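Local coordinates for protein putative transcription regulator (Lactobacillus plantarum, PDB 3K69) that probably binds DNA as a dimeric transcriptional regulator of the Rrf2 type, through winged helix-turn-helix domains, at the interface of chains A and B. Residues are numbered along the deposited sequence; one frame, centred on the assembly and turned at random. Chains: chain A/B, Putative transcription regulator.

The interface of chains A and B. Residues chain A 9, 12-13, 16, 38, 40; chain B 96-98, 116, 120.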
ATOM      1  N   LEU A   9       6.676  -9.114  -2.877  1.00 24.51           N
ATOM      2  CA  LEU A   9       6.868 -10.524  -2.481  1.00 24.90           C
ATOM      3  C   LEU A   9       8.058 -10.718  -1.501  1.00 20.59           C
ATOM      4  O   LEU A   9       8.132 -11.716  -0.755  1.00 17.50           O
ATOM      5  CB  LEU A   9       7.042 -11.392  -3.718  1.00 23.18           C
ATOM      6  CG  LEU A   9       7.036 -12.916  -3.600  1.00 26.19           C
ATOM      7  CD1 LEU A   9       5.796 -13.508  -2.853  1.00 19.81           C
ATOM      8  CD2 LEU A   9       7.126 -13.460  -5.007  1.00 22.62           C
ATOM      9  N   SER A  12       7.302 -11.437   2.335  1.00 17.80           N
ATOM     10  CA  SER A  12       6.955 -12.849   2.561  1.00 17.91           C
ATOM     11  C   SER A  12       8.145 -13.781   2.413  1.00 17.16           C
ATOM     12  O   SER A  12       8.299 -14.714   3.176  1.00 17.51           O
ATOM     13  CB  SER A  12       5.829 -13.279   1.615  1.00 20.55           C
ATOM     14  OG  SER A  12       5.436 -14.645   1.829  1.00 16.78           O
ATOM     15  N   VAL A  13       8.997 -13.540   1.425  1.00 16.14           N
ATOM     16  CA  VAL A  13      10.219 -14.335   1.263  1.00 18.81           C
ATOM     17  C   VAL A  13      11.056 -14.276   2.540  1.00 20.32           C
ATOM     18  O   VAL A  13      11.536 -15.302   2.984  1.00 20.66           O
ATOM     19  CB  VAL A  13      11.041 -13.894   0.053  1.00 20.42           C
ATOM     20  CG1 VAL A  13      12.416 -14.627   0.018  1.00 18.36           C
ATOM     21  CG2 VAL A  13      10.242 -14.169  -1.214  1.00 16.39           C
ATOM     22  N   HIS A  16       9.007 -16.029   5.530  1.00 15.87           N
ATOM     23  CA  HIS A  16       9.013 -17.470   5.304  1.00 17.62           C
ATOM     24  C   HIS A  16      10.436 -18.072   5.532  1.00 17.34           C
ATOM     25  O   HIS A  16      10.591 -19.130   6.179  1.00 15.18           O
ATOM     26  CB  HIS A  16       8.481 -17.749   3.902  1.00 19.11           C
ATOM     27  CG  HIS A  16       8.065 -19.153   3.675  1.00 24.84           C
ATOM     28  ND1 HIS A  16       7.076 -19.498   2.775  1.00 26.87           N
ATOM     29  CD2 HIS A  16       8.501 -20.313   4.229  1.00 34.68           C
ATOM     30  CE1 HIS A  16       6.932 -20.814   2.781  1.00 32.66           C
ATOM     31  NE2 HIS A  16       7.777 -21.330   3.664  1.00 29.96           N
ATOM     32  N   LEU A  38       9.962 -22.218  -0.245  1.00 30.15           N
ATOM     33  CA  LEU A  38       9.237 -21.014  -0.624  1.00 32.46           C
ATOM     34  C   LEU A  38       8.481 -21.151  -1.955  1.00 34.60           C
ATOM     35  O   LEU A  38       7.681 -20.272  -2.304  1.00 34.02           O
ATOM     36  CB  LEU A  38      10.173 -19.804  -0.643  1.00 32.91           C
ATOM     37  CG  LEU A  38      10.330 -19.157   0.739  1.00 32.13           C
ATOM     38  CD1 LEU A  38      10.818 -20.160   1.813  1.00 36.09           C
ATOM     39  CD2 LEU A  38      11.283 -17.999   0.597  1.00 34.80           C
ATOM     40  N   LEU A  40       9.933 -21.105  -4.990  1.00 37.24           N
ATOM     41  CA  LEU A  40      10.553 -20.107  -5.840  1.00 36.20           C
ATOM     42  C   LEU A  40      11.872 -20.647  -6.395  1.00 37.55           C
ATOM     43  O   LEU A  40      12.464 -21.585  -5.859  1.00 36.83           O
ATOM     44  CB  LEU A  40      10.799 -18.815  -5.054  1.00 35.43           C
ATOM     45  CG  LEU A  40       9.560 -17.986  -4.680  1.00 39.68           C
ATOM     46  CD1 LEU A  40       9.888 -16.790  -3.804  1.00 37.34           C
ATOM     47  CD2 LEU A  40       8.812 -17.495  -5.929  1.00 43.12           C
TER
ATOM     48  N   PHE B  96       1.522 -11.797  -3.269  1.00 20.33           N
ATOM     49  CA  PHE B  96       2.517 -11.334  -2.302  1.00 22.38           C
ATOM     50  C   PHE B  96       2.896 -12.362  -1.229  1.00 19.99           C
ATOM     51  O   PHE B  96       3.590 -12.035  -0.285  1.00 20.87           O
ATOM     52  CB  PHE B  96       1.941 -10.125  -1.603  1.00 25.05           C
ATOM     53  CG  PHE B  96       1.599  -9.004  -2.524  1.00 31.23           C
ATOM     54  CD1 PHE B  96       2.551  -8.491  -3.384  1.00 31.95           C
ATOM     55  CD2 PHE B  96       0.333  -8.445  -2.513  1.00 30.16           C
ATOM     56  CE1 PHE B  96       2.249  -7.437  -4.219  1.00 40.06           C
ATOM     57  CE2 PHE B  96       0.029  -7.386  -3.344  1.00 43.99           C
ATOM     58  CZ  PHE B  96       0.995  -6.881  -4.197  1.00 33.92           C
ATOM     59  N   ILE B  97       2.397 -13.578  -1.369  1.00 18.49           N
ATOM     60  CA  ILE B  97       2.590 -14.626  -0.392  1.00 19.68           C
ATOM     61  C   ILE B  97       3.320 -15.842  -1.021  1.00 20.63           C
ATOM     62  O   ILE B  97       3.020 -16.286  -2.150  1.00 21.45           O
ATOM     63  CB  ILE B  97       1.224 -15.014   0.246  1.00 15.54           C
ATOM     64  CG1 ILE B  97       0.605 -13.796   0.966  1.00 16.89           C
ATOM     65  CG2 ILE B  97       1.341 -16.311   1.088  1.00 11.02           C
ATOM     66  CD1 ILE B  97      -0.836 -14.023   1.393  1.00 18.97           C
ATOM     67  N   THR B  98       4.277 -16.365  -0.259  1.00 23.96           N
ATOM     68  CA  THR B  98       5.119 -17.542  -0.614  1.00 26.64           C
ATOM     69  C   THR B  98       4.501 -18.895  -0.171  1.00 28.75           C
ATOM     70  O   THR B  98       3.412 -18.929   0.413  1.00 27.11           O
ATOM     71  CB  THR B  98       6.534 -17.412   0.072  1.00 29.48           C
ATOM     72  OG1 THR B  98       6.359 -17.305   1.497  1.00 25.43           O
ATOM     73  CG2 THR B  98       7.338 -16.180  -0.485  1.00 21.62           C
ATOM     74  N   ILE B 116       1.148 -20.230   6.393  1.00 14.97           N
ATOM     75  CA  ILE B 116       1.682 -18.927   6.040  1.00 15.28           C
ATOM     76  C   ILE B 116       0.683 -18.080   5.271  1.00 13.68           C
ATOM     77  O   ILE B 116       0.546 -16.876   5.520  1.00 13.84           O
ATOM     78  CB  ILE B 116       3.065 -19.080   5.306  1.00 15.31           C
ATOM     79  CG1 ILE B 116       3.744 -17.732   5.093  1.00 22.86           C
ATOM     80  CG2 ILE B 116       2.931 -19.743   3.956  1.00 16.17           C
ATOM     81  CD1 ILE B 116       4.309 -17.138   6.311  1.00 22.44           C
ATOM     82  N   LEU B 120      -0.375 -14.410   6.768  1.00 11.89           N
ATOM     83  CA  LEU B 120      -0.037 -13.191   6.020  1.00 12.20           C
ATOM     84  C   LEU B 120      -1.220 -12.484   5.457  1.00 12.89           C
ATOM     85  O   LEU B 120      -1.254 -11.248   5.439  1.00 14.08           O
ATOM     86  CB  LEU B 120       1.008 -13.463   4.933  1.00 14.43           C
ATOM     87  CG  LEU B 120       2.401 -13.756   5.471  1.00 16.48           C
ATOM     88  CD1 LEU B 120       3.273 -14.155   4.290  1.00 17.74           C
ATOM     89  CD2 LEU B 120       2.993 -12.538   6.265  1.00 15.98           C
TER
HETATM   90  O   HOH W   1       5.318 -10.027   0.648  1.00 16.48           O
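Helix 9-22 of chain A meets the loop of chain B that follows the short 3-10 helix 94-96, and helix 111-136 of chain B flanks the loop and also touches helix 9-22. B:Thr98 is the residue that plugs in. Its chi1 of 58° sets OG1 between its own backbone N and carbonyl carbon, aimed at A:His16 and A:Ser12, while CG2 turns the other way toward A:Val13 and A:Leu9. B:Thr98 OG1 hydrogen-bonds ND1 of the A:His16 imidazole at 2.6 Å. The same oxygen pairs with the hydroxyl OG of A:Ser12, 2.8 Å away; the model settles the donor in neither bond. The A:Ser12 OG also accepts the backbone N-H of B:Thr98 at 2.9 Å, bent to 152° at the hydrogen, so one hydroxyl grips both the main chain and the side chain of the same threonine. The imidazole presents its edge to B:Thr98, and A:Leu38 CD1 lies on one ring face near the rim, which may limit its rotation. On the apolar side, CG2 of B:Thr98 packs 3.6 Å from CG2 of A:Val13, the two side chains crossing at about a right angle. B:Leu120 CD1 comes up against A:Ser12 CB at 3.8 Å, and a water links A:Ser12 N to the carbonyl O of B:Phe96. Repeated by the two-fold, the patch would hold helix 9-22, by family part of the winged helix-turn-helix DNA-binding region, against the loop leading toward the partner's long helix 111-136, in what is plausibly the functional dimer.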